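Local atomic coordinates of proline iminopeptidase-related protein (Thermus thermophilus, PDB entry 2YYS), a protein that is of unknown function but has the alpha/beta-hydrolase fold and, being akin to proline iminopeptidases, may act as a peptidase. Residues A13-E18 with G64-L69; P26-L31 with D48-F53; E111-F116 with E217-Y222; R169-T174 with A253-W258. All blocks are in the same frame, centred on the assembly; numbering follows the deposited sequence.

All four contacts are partly buried and none touches another. Contacts 1, 2 and 3 reach one mixed sheet at different places: contact 1 at the antiparallel strand 14-20, contact 2 at strand 27-31 and contact 3 at strand 221-226. Their chemistry differs accordingly. Contact 1, the richest in bridging waters, combines charge, an aromatic face and backbone bonds; contact 2 is almost wholly apolar, with a leucine over a phenylalanine; contact 3 turns on one arginine beside the end of helix 105-115. Contact 4 lies about 27 Å from contact 3, centre to centre, across the chain's middle, and joins inserted helices to the loop of the probable triad histidine.

Contact 1: A13-E18 with G64-L69; sequences AELYVE and GRSLEL
Strand 14-20, antiparallel to its neighbours in the alpha/beta-hydrolase sheet, runs beside the loop that closes the DQRGxGxS sequence characteristic of peptidase S33. Two direct hydrogen bonds join the segments. Y16 N gives a nearly straight one (167°) to S66 OG at 2.9 Å, and S66 OG is also bonded to D59 O, so the hydroxyl ties the strand to the loop's own start. L67 N meets E14 O at 3.2 Å, nearly along the C=O axis. One water bridges E14 O and L67 O; a second bridges E14 N to the same L67 O, there weakly. R65 adds a CH-pi contact: its chain bends at chi3 so that CD lies 4.0 Å from the Y16 ring centroid, over the face. The guanidinium, tilted 28° to the ring, brings CZ within 3.3 Å of Y16 CE2. Apolar contact is lighter: A13 CB touches L69 CD2 at 3.7 Å. Charge closes the far end. R65 NE pairs with D59, while R65 NH1 and E18 OE2, 3.3 Å apart, interact as charges alone, the oxygen well out of the guanidinium plane. Y16 OH donates to the anti lone pair of E18 OE2 in a very short bond of 2.4 Å.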
# COMPACT_ATOMS: atom_id res chain seq x y z
N ALA A 13 14.91 -10.86 -8.56
CA ALA A 13 13.68 -10.62 -9.32
C ALA A 13 13.86 -9.56 -10.39
O ALA A 13 14.80 -8.78 -10.33
CB ALA A 13 12.57 -10.18 -8.37
N GLU A 14 12.95 -9.52 -11.37
CA GLU A 14 12.85 -8.40 -12.31
C GLU A 14 11.51 -7.74 -12.11
O GLU A 14 10.47 -8.39 -12.21
CB GLU A 14 13.01 -8.84 -13.77
CG GLU A 14 14.41 -9.35 -14.07
CD GLU A 14 14.78 -9.33 -15.54
OE1 GLU A 14 14.47 -8.36 -16.25
OE2 GLU A 14 15.43 -10.30 -15.97
N LEU A 15 11.56 -6.44 -11.84
CA LEU A 15 10.38 -5.66 -11.51
C LEU A 15 9.88 -4.85 -12.71
O LEU A 15 10.66 -4.24 -13.43
CB LEU A 15 10.69 -4.71 -10.36
CG LEU A 15 11.32 -5.32 -9.10
CD1 LEU A 15 11.60 -4.24 -8.08
CD2 LEU A 15 10.45 -6.38 -8.49
N TYR A 16 8.57 -4.87 -12.92
CA TYR A 16 7.92 -3.94 -13.82
C TYR A 16 7.95 -2.54 -13.19
O TYR A 16 7.44 -2.33 -12.09
CB TYR A 16 6.48 -4.37 -14.11
CG TYR A 16 5.76 -3.38 -14.96
CD1 TYR A 16 5.87 -3.40 -16.36
CD2 TYR A 16 4.98 -2.39 -14.38
CE1 TYR A 16 5.21 -2.45 -17.13
CE2 TYR A 16 4.35 -1.45 -15.13
CZ TYR A 16 4.45 -1.47 -16.51
OH TYR A 16 3.79 -0.49 -17.23
N VAL A 17 8.56 -1.59 -13.89
CA VAL A 17 8.79 -0.25 -13.37
C VAL A 17 8.27 0.78 -14.36
O VAL A 17 8.50 0.66 -15.56
CB VAL A 17 10.31 -0.02 -13.12
CG1 VAL A 17 10.59 1.40 -12.70
CG2 VAL A 17 10.82 -0.99 -12.05
N GLU A 18 7.57 1.78 -13.84
CA GLU A 18 7.19 2.98 -14.58
C GLU A 18 7.81 4.17 -13.85
O GLU A 18 7.36 4.57 -12.77
CB GLU A 18 5.68 3.14 -14.67
CG GLU A 18 4.97 1.90 -15.20
CD GLU A 18 3.44 2.02 -15.19
OE1 GLU A 18 2.92 2.85 -14.42
OE2 GLU A 18 2.77 1.26 -15.93
N GLY A 64 1.78 -8.98 -10.20
CA GLY A 64 1.21 -8.18 -11.27
C GLY A 64 2.00 -8.37 -12.55
O GLY A 64 2.16 -9.49 -13.00
N ARG A 65 2.54 -7.27 -13.07
CA ARG A 65 3.21 -7.26 -14.36
C ARG A 65 4.68 -7.63 -14.28
O ARG A 65 5.35 -7.73 -15.30
CB ARG A 65 3.07 -5.88 -15.01
CG ARG A 65 1.64 -5.50 -15.28
CD ARG A 65 1.42 -4.02 -15.50
NE ARG A 65 1.54 -3.28 -14.25
CZ ARG A 65 1.26 -2.00 -14.09
NH1 ARG A 65 0.84 -1.27 -15.12
NH2 ARG A 65 1.43 -1.43 -12.91
N SER A 66 5.18 -7.82 -13.06
CA SER A 66 6.56 -8.25 -12.86
C SER A 66 6.77 -9.71 -13.19
O SER A 66 5.85 -10.52 -13.19
CB SER A 66 7.01 -7.99 -11.41
OG SER A 66 7.03 -6.60 -11.14
N LEU A 67 8.03 -10.03 -13.45
CA LEU A 67 8.41 -11.33 -13.95
C LEU A 67 8.17 -12.44 -12.90
O LEU A 67 8.52 -12.31 -11.71
CB LEU A 67 9.88 -11.29 -14.42
CG LEU A 67 10.44 -12.50 -15.18
CD1 LEU A 67 9.60 -12.84 -16.41
CD2 LEU A 67 11.88 -12.25 -15.60
N GLU A 68 7.56 -13.51 -13.38
CA GLU A 68 7.16 -14.63 -12.55
C GLU A 68 8.40 -15.20 -11.87
O GLU A 68 9.44 -15.40 -12.50
CB GLU A 68 6.47 -15.69 -13.42
CG GLU A 68 5.66 -16.73 -12.65
CD GLU A 68 4.79 -17.62 -13.54
OE1 GLU A 68 4.30 -17.16 -14.61
OE2 GLU A 68 4.57 -18.79 -13.18
N LEU A 69 8.31 -15.44 -10.57
CA LEU A 69 9.44 -15.96 -9.81
C LEU A 69 9.34 -17.48 -9.73
O LEU A 69 8.24 -18.03 -9.87
CB LEU A 69 9.48 -15.37 -8.40
CG LEU A 69 9.81 -13.87 -8.34
CD1 LEU A 69 9.82 -13.41 -6.90
CD2 LEU A 69 11.14 -13.57 -8.99
O HOH W 1 9.68 -10.28 -10.48
O HOH W 2 11.86 -12.19 -11.73
O HOH W 3 1.34 1.47 -12.66
O HOH W 4 0.19 1.82 -15.92

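Contact 2: P26-L31 with D48-F53; sequences PALFVL and DYLEGF
L28 and F53 both set CG anti to their own carbonyl carbon, chi1 -60° and -76°, and these torsions bring the leucine tip over the phenylalanine ring. L28 CD1 does the touching: it sits 3.6 Å from the F53 ring centroid and 23° off the ring normal, a CH-pi contact displaced toward CD1 and CG. The ring's rim meets the chain of P26, whose O lies near the ring plane, 3.4 Å from F53 CD1. The same oxygen receives a CA-H...O contact from F53 CA, also at 3.4 Å. P26 crosses F53 at about a right angle, with CG 3.9 Å from F53 CD1. Two strands of the alpha/beta-hydrolase sheet frame this corner: 27-31 and 54-58 are parallel neighbours joined through helix 40-46 in a beta-alpha-beta crossover. The crossover's last loop delivers F53 by a type II turn from L50 to F53, closed by F53 N to L50 O at 3.1 Å, with G52 at positive phi in its third position. P26 CD rests 3.5 Å from G52 O at the exposed margin, and a bound glycerol lies about 3 Å from the proline side chain. An alanine at F53 would probably loosen this turn against the strand, because the ring surface under L28 CD1 and beside P26 is gone. Deeper in, L28 CD1 also meets L50 CD2 at 4.0 Å, and L50 continues the apolar layer onto F269 and L273 of helix 262-274.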
# COMPACT_ATOMS: atom_id res chain seq x y z
N PRO A 26 12.34 15.70 -7.32
CA PRO A 26 12.29 14.97 -6.04
C PRO A 26 11.59 13.64 -6.23
O PRO A 26 10.55 13.61 -6.87
CB PRO A 26 11.50 15.90 -5.12
CG PRO A 26 10.77 16.82 -6.02
CD PRO A 26 11.56 16.95 -7.28
N ALA A 27 12.14 12.57 -5.68
CA ALA A 27 11.72 11.22 -6.02
C ALA A 27 10.76 10.62 -4.99
O ALA A 27 10.95 10.80 -3.78
CB ALA A 27 12.92 10.34 -6.16
N LEU A 28 9.73 9.93 -5.48
CA LEU A 28 8.80 9.14 -4.67
C LEU A 28 8.70 7.75 -5.23
O LEU A 28 8.55 7.58 -6.44
CB LEU A 28 7.40 9.76 -4.70
CG LEU A 28 7.33 11.18 -4.16
CD1 LEU A 28 6.00 11.81 -4.47
CD2 LEU A 28 7.59 11.16 -2.66
N PHE A 29 8.77 6.75 -4.34
CA PHE A 29 8.54 5.37 -4.70
C PHE A 29 7.17 4.94 -4.20
O PHE A 29 6.77 5.28 -3.08
CB PHE A 29 9.65 4.49 -4.11
CG PHE A 29 10.93 4.56 -4.89
CD1 PHE A 29 11.36 3.49 -5.63
CD2 PHE A 29 11.66 5.73 -4.93
CE1 PHE A 29 12.53 3.56 -6.37
CE2 PHE A 29 12.83 5.80 -5.67
CZ PHE A 29 13.25 4.73 -6.40
N VAL A 30 6.44 4.21 -5.04
CA VAL A 30 5.07 3.82 -4.74
C VAL A 30 5.04 2.36 -4.36
O VAL A 30 5.55 1.51 -5.09
CB VAL A 30 4.14 4.10 -5.92
CG1 VAL A 30 2.68 3.70 -5.61
CG2 VAL A 30 4.19 5.57 -6.25
N LEU A 31 4.48 2.08 -3.19
CA LEU A 31 4.37 0.73 -2.67
C LEU A 31 2.90 0.29 -2.64
O LEU A 31 2.13 0.70 -1.76
CB LEU A 31 5.02 0.66 -1.28
CG LEU A 31 6.55 0.76 -1.29
CD1 LEU A 31 7.10 1.05 0.11
CD2 LEU A 31 7.16 -0.53 -1.83
N ASP A 48 -2.22 12.53 -11.10
CA ASP A 48 -2.65 13.91 -11.35
C ASP A 48 -2.12 14.91 -10.32
O ASP A 48 -2.02 16.11 -10.60
CB ASP A 48 -4.18 14.02 -11.36
CG ASP A 48 -4.83 13.36 -12.56
OD1 ASP A 48 -4.16 13.15 -13.61
OD2 ASP A 48 -6.02 13.00 -12.53
N TYR A 49 -1.81 14.42 -9.12
CA TYR A 49 -1.31 15.28 -8.04
C TYR A 49 0.21 15.30 -7.93
O TYR A 49 0.76 15.99 -7.09
CB TYR A 49 -1.93 14.82 -6.72
CG TYR A 49 -3.43 14.67 -6.84
CD1 TYR A 49 -4.24 15.77 -7.12
CD2 TYR A 49 -4.04 13.42 -6.72
CE1 TYR A 49 -5.62 15.64 -7.25
CE2 TYR A 49 -5.43 13.28 -6.85
CZ TYR A 49 -6.21 14.39 -7.11
OH TYR A 49 -7.58 14.26 -7.23
N LEU A 50 0.90 14.57 -8.81
CA LEU A 50 2.33 14.28 -8.64
C LEU A 50 3.23 14.82 -9.76
O LEU A 50 4.35 14.34 -9.95
CB LEU A 50 2.52 12.77 -8.49
CG LEU A 50 1.90 12.13 -7.25
CD1 LEU A 50 2.21 10.64 -7.22
CD2 LEU A 50 2.37 12.79 -5.94
N GLU A 51 2.75 15.81 -10.51
CA GLU A 51 3.59 16.40 -11.55
C GLU A 51 4.71 17.18 -10.86
O GLU A 51 4.51 17.73 -9.77
CB GLU A 51 2.75 17.27 -12.49
CG GLU A 51 1.95 16.43 -13.49
CD GLU A 51 0.90 17.22 -14.26
OE1 GLU A 51 1.05 18.46 -14.37
OE2 GLU A 51 -0.07 16.60 -14.76
N GLY A 52 5.90 17.17 -11.43
CA GLY A 52 7.04 17.74 -10.72
C GLY A 52 7.60 16.87 -9.59
O GLY A 52 8.48 17.31 -8.83
N PHE A 53 7.11 15.64 -9.44
CA PHE A 53 7.87 14.62 -8.74
C PHE A 53 8.37 13.63 -9.79
O PHE A 53 7.77 13.47 -10.83
CB PHE A 53 7.03 13.87 -7.72
CG PHE A 53 6.76 14.64 -6.45
CD1 PHE A 53 7.65 14.61 -5.39
CD2 PHE A 53 5.59 15.37 -6.32
CE1 PHE A 53 7.38 15.30 -4.21
CE2 PHE A 53 5.31 16.07 -5.15
CZ PHE A 53 6.21 16.03 -4.10

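Contact 3: E111-F116 with E217-Y222; sequences EVLRRF and ERRPLY
R219 holds E217 side-on within its own segment, NE to OE2 at 3.0 Å and NH1 to OE1 at 3.2 Å. OE2 takes a second bond from R219 N at 2.9 Å, on its anti lone pair, so the carboxylate pins both the arginine backbone and its head. Thus fixed, the guanidinium turns its outer edge to the end of helix 105-115. NH1 donates to L113 O at 2.8 Å, approaching from above the carbonyl plane, 61° out of it. NH2 adds weak bonds to L113 O and to F116 O, the latter near the guanidinium plane, and a further bond to A119 O. A positive group beside the carbonyls at a helix C-terminus probably gains from the helix dipole, while E217 would offset its charge. The flat head is also packed: L113 CD2 stands over its centre, 3.8 Å from R219 CZ, the two side chains sliding past each other in opposite directions. The other branch of the leucine points to the strand, where L113 CD1 and L221 CD1 meet tip to tip at 3.6 Å. L113 and L221 both rest on A122 of strand 119-125, the parallel neighbour of strand 221-226, so helix 105-115 lies over this pair of strands while its V112, and F116 just past its end, pack on helix 78-91.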
# COMPACT_ATOMS: atom_id res chain seq x y z
N GLU A 111 9.03 -0.31 7.23
CA GLU A 111 10.29 -1.03 7.33
C GLU A 111 11.40 -0.39 6.50
O GLU A 111 12.55 -0.38 6.93
CB GLU A 111 10.11 -2.49 6.93
CG GLU A 111 9.54 -3.33 8.05
CD GLU A 111 10.52 -3.44 9.21
OE1 GLU A 111 11.55 -4.13 9.05
OE2 GLU A 111 10.26 -2.79 10.25
N VAL A 112 11.06 0.17 5.33
CA VAL A 112 12.04 0.93 4.55
C VAL A 112 12.52 2.14 5.35
O VAL A 112 13.71 2.39 5.46
CB VAL A 112 11.48 1.37 3.19
CG1 VAL A 112 12.35 2.44 2.55
CG2 VAL A 112 11.35 0.19 2.24
N LEU A 113 11.59 2.90 5.92
CA LEU A 113 11.96 4.05 6.76
C LEU A 113 12.84 3.64 7.95
O LEU A 113 13.83 4.29 8.24
CB LEU A 113 10.72 4.76 7.29
CG LEU A 113 9.97 5.64 6.29
CD1 LEU A 113 8.57 5.92 6.84
CD2 LEU A 113 10.70 6.92 6.03
N ARG A 114 12.48 2.56 8.62
CA ARG A 114 13.19 2.16 9.82
C ARG A 114 14.63 1.78 9.51
O ARG A 114 15.55 2.17 10.23
CB ARG A 114 12.48 0.99 10.48
CG ARG A 114 13.02 0.63 11.86
CD ARG A 114 12.35 -0.57 12.50
NE ARG A 114 12.54 -1.79 11.73
CZ ARG A 114 13.66 -2.54 11.70
NH1 ARG A 114 14.74 -2.21 12.39
NH2 ARG A 114 13.69 -3.63 10.96
N ARG A 115 14.83 1.06 8.41
CA ARG A 115 16.14 0.53 8.06
C ARG A 115 16.99 1.48 7.23
O ARG A 115 18.20 1.33 7.17
CB ARG A 115 16.00 -0.81 7.32
CG ARG A 115 15.34 -1.87 8.17
CD ARG A 115 15.06 -3.16 7.47
NE ARG A 115 16.25 -3.67 6.82
CZ ARG A 115 16.28 -4.67 5.95
NH1 ARG A 115 15.16 -5.28 5.58
NH2 ARG A 115 17.44 -5.05 5.43
N PHE A 116 16.37 2.46 6.58
CA PHE A 116 17.08 3.20 5.53
C PHE A 116 16.89 4.72 5.65
O PHE A 116 15.82 5.24 5.37
CB PHE A 116 16.69 2.66 4.14
CG PHE A 116 17.17 1.26 3.90
CD1 PHE A 116 18.54 1.00 3.77
CD2 PHE A 116 16.28 0.19 3.86
CE1 PHE A 116 19.01 -0.31 3.57
CE2 PHE A 116 16.74 -1.12 3.66
CZ PHE A 116 18.11 -1.37 3.52
N GLU A 217 8.04 8.90 14.71
CA GLU A 217 8.91 9.10 13.57
C GLU A 217 9.22 10.58 13.41
O GLU A 217 8.31 11.41 13.25
CB GLU A 217 8.25 8.55 12.29
CG GLU A 217 9.06 8.77 11.01
CD GLU A 217 10.48 8.27 11.13
OE1 GLU A 217 10.65 7.05 11.29
OE2 GLU A 217 11.43 9.08 11.08
N ARG A 218 10.51 10.89 13.44
CA ARG A 218 11.01 12.24 13.25
C ARG A 218 10.72 12.77 11.85
O ARG A 218 10.29 13.90 11.69
CB ARG A 218 12.53 12.21 13.46
CG ARG A 218 13.22 13.53 13.23
CD ARG A 218 14.45 13.70 14.09
NE ARG A 218 15.28 14.84 13.71
CZ ARG A 218 14.95 16.14 13.85
NH1 ARG A 218 13.79 16.52 14.36
NH2 ARG A 218 15.83 17.07 13.46
N ARG A 219 10.97 11.96 10.83
CA ARG A 219 10.69 12.33 9.45
C ARG A 219 9.19 12.54 9.24
O ARG A 219 8.37 11.95 9.94
CB ARG A 219 11.20 11.27 8.47
CG ARG A 219 12.72 11.27 8.28
CD ARG A 219 13.25 9.98 7.68
NE ARG A 219 13.04 8.87 8.61
CZ ARG A 219 13.54 7.65 8.49
NH1 ARG A 219 13.27 6.77 9.44
NH2 ARG A 219 14.29 7.30 7.45
N PRO A 220 8.84 13.38 8.28
CA PRO A 220 7.43 13.63 7.94
C PRO A 220 6.68 12.39 7.46
O PRO A 220 7.11 11.71 6.53
CB PRO A 220 7.51 14.67 6.82
CG PRO A 220 8.93 14.82 6.46
CD PRO A 220 9.77 14.18 7.48
N LEU A 221 5.56 12.12 8.11
CA LEU A 221 4.74 10.95 7.89
C LEU A 221 3.28 11.39 8.00
O LEU A 221 2.92 12.13 8.92
CB LEU A 221 5.08 9.91 8.96
CG LEU A 221 4.98 8.40 8.72
CD1 LEU A 221 5.67 7.98 7.47
CD2 LEU A 221 5.61 7.66 9.89
N TYR A 222 2.44 10.95 7.07
CA TYR A 222 1.02 11.31 7.06
C TYR A 222 0.19 10.06 6.83
O TYR A 222 0.59 9.18 6.06
CB TYR A 222 0.74 12.30 5.91
CG TYR A 222 0.26 13.67 6.33
CD1 TYR A 222 1.13 14.56 6.93
CD2 TYR A 222 -1.07 14.08 6.10
CE1 TYR A 222 0.72 15.84 7.31
CE2 TYR A 222 -1.51 15.36 6.48
CZ TYR A 222 -0.60 16.24 7.09
OH TYR A 222 -0.99 17.52 7.47

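Contact 4: R169-T174 with A253-W258; sequences RLMFPT and AGHYLW
M171 O takes two hydrogen bonds, from H255 N at 2.9 Å, straight (160°) and on a lone pair in the carbonyl plane, and from a water that also accepts from Y256 N. A CA-H...O contact from G254 CA, at 3.3 Å, is a third approach. The contact joins the end of helix 163-171, among the helices inserted between strands 119-125 and 221-226 where alpha/beta hydrolases carry their cap, to the loop of H255. H255 ND1 is bonded to D229 OD2, consistent with the His-Asp pair of the family's catalytic triad. M171 lies alongside H255, its extended chain placing CE 3.6 Å from H255 CD2, and its SD makes an oblique Met-aromatic contact with Y256. An alanine at M171 would probably leave one flank of the histidine less firmly packed, since the chain beyond CB, which reaches CD2, is lost. F172 and Y256 meet rim to rim, planes 10° apart, F172 CE1 to Y256 CD2 at 3.6 Å. M171 also comes about 4 Å from a bound glycerol, which may mark a pocket. P173 CD packs 3.7 Å from G254 CA, and with M171 O on the same side a beta carbon on G254 would clash with both atoms.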
# COMPACT_ATOMS: atom_id res chain seq x y z
N ARG A 169 -17.19 -5.62 0.59
CA ARG A 169 -18.01 -4.97 1.62
C ARG A 169 -17.18 -4.02 2.49
O ARG A 169 -17.58 -2.88 2.76
CB ARG A 169 -18.69 -6.02 2.49
CG ARG A 169 -20.05 -5.63 2.99
CD ARG A 169 -20.82 -6.78 3.66
NE ARG A 169 -21.09 -7.81 2.67
CZ ARG A 169 -21.03 -9.12 2.87
NH1 ARG A 169 -20.72 -9.65 4.06
NH2 ARG A 169 -21.29 -9.92 1.86
N LEU A 170 -16.02 -4.50 2.92
CA LEU A 170 -15.10 -3.68 3.72
C LEU A 170 -14.55 -2.50 2.91
O LEU A 170 -14.45 -1.39 3.41
CB LEU A 170 -13.95 -4.55 4.25
CG LEU A 170 -14.35 -5.70 5.15
CD1 LEU A 170 -13.11 -6.40 5.67
CD2 LEU A 170 -15.22 -5.25 6.33
N MET A 171 -14.24 -2.75 1.64
CA MET A 171 -13.54 -1.76 0.82
C MET A 171 -14.40 -0.69 0.14
O MET A 171 -13.93 0.44 -0.08
CB MET A 171 -12.74 -2.47 -0.27
CG MET A 171 -11.50 -3.21 0.25
SD MET A 171 -10.58 -3.89 -1.11
CE MET A 171 -9.14 -4.49 -0.29
N PHE A 172 -15.64 -1.03 -0.20
CA PHE A 172 -16.46 -0.20 -1.09
C PHE A 172 -17.79 0.17 -0.44
O PHE A 172 -18.71 -0.65 -0.38
CB PHE A 172 -16.72 -0.92 -2.42
CG PHE A 172 -15.47 -1.20 -3.21
CD1 PHE A 172 -14.74 -0.16 -3.76
CD2 PHE A 172 -15.02 -2.50 -3.37
CE1 PHE A 172 -13.58 -0.42 -4.48
CE2 PHE A 172 -13.85 -2.76 -4.08
CZ PHE A 172 -13.14 -1.72 -4.63
N PRO A 173 -17.90 1.40 0.07
CA PRO A 173 -19.17 1.86 0.66
C PRO A 173 -20.32 1.97 -0.35
O PRO A 173 -21.47 1.82 0.08
CB PRO A 173 -18.83 3.25 1.21
CG PRO A 173 -17.58 3.68 0.45
CD PRO A 173 -16.84 2.41 0.17
N THR A 174 -20.03 2.24 -1.62
CA THR A 174 -21.05 2.28 -2.68
C THR A 174 -20.79 1.31 -3.83
O THR A 174 -19.63 1.12 -4.25
CB THR A 174 -21.13 3.67 -3.31
OG1 THR A 174 -19.90 3.97 -3.98
CG2 THR A 174 -21.31 4.77 -2.25
N ALA A 253 -15.72 7.42 2.44
CA ALA A 253 -14.71 6.87 1.53
C ALA A 253 -14.26 5.52 2.05
O ALA A 253 -14.20 5.29 3.27
CB ALA A 253 -13.55 7.81 1.40
N GLY A 254 -13.98 4.63 1.12
CA GLY A 254 -13.52 3.30 1.42
C GLY A 254 -12.03 3.19 1.15
O GLY A 254 -11.29 4.17 1.28
N HIS A 255 -11.60 2.00 0.74
CA HIS A 255 -10.19 1.67 0.57
C HIS A 255 -9.54 2.39 -0.61
O HIS A 255 -8.39 2.83 -0.51
CB HIS A 255 -10.05 0.15 0.42
CG HIS A 255 -8.65 -0.36 0.55
ND1 HIS A 255 -7.85 -0.06 1.64
CD2 HIS A 255 -7.91 -1.15 -0.26
CE1 HIS A 255 -6.67 -0.64 1.48
NE2 HIS A 255 -6.68 -1.31 0.34
N TYR A 256 -10.27 2.51 -1.72
CA TYR A 256 -9.85 3.34 -2.84
C TYR A 256 -10.45 4.71 -2.65
O TYR A 256 -11.38 5.13 -3.33
CB TYR A 256 -10.22 2.68 -4.18
CG TYR A 256 -9.50 1.37 -4.30
CD1 TYR A 256 -8.21 1.30 -4.82
CD2 TYR A 256 -10.07 0.21 -3.82
CE1 TYR A 256 -7.54 0.08 -4.89
CE2 TYR A 256 -9.41 -0.99 -3.87
CZ TYR A 256 -8.15 -1.06 -4.41
OH TYR A 256 -7.54 -2.28 -4.45
N LEU A 257 -9.88 5.42 -1.70
CA LEU A 257 -10.53 6.60 -1.17
C LEU A 257 -10.59 7.76 -2.17
O LEU A 257 -11.50 8.59 -2.10
CB LEU A 257 -9.94 6.97 0.20
CG LEU A 257 -8.50 7.45 0.34
CD1 LEU A 257 -8.24 7.97 1.74
CD2 LEU A 257 -7.50 6.33 0.05
N TRP A 258 -9.67 7.77 -3.14
CA TRP A 258 -9.64 8.80 -4.17
C TRP A 258 -10.77 8.62 -5.21
O TRP A 258 -11.16 9.57 -5.87
CB TRP A 258 -8.26 8.84 -4.87
CG TRP A 258 -7.84 7.51 -5.40
CD1 TRP A 258 -8.13 6.99 -6.62
CD2 TRP A 258 -7.06 6.51 -4.71
NE1 TRP A 258 -7.59 5.73 -6.74
CE2 TRP A 258 -6.92 5.42 -5.59
CE3 TRP A 258 -6.46 6.44 -3.45
CZ2 TRP A 258 -6.23 4.26 -5.23
CZ3 TRP A 258 -5.77 5.28 -3.10
CH2 TRP A 258 -5.66 4.21 -3.99
O HOH W 5 -13.21 2.20 -2.13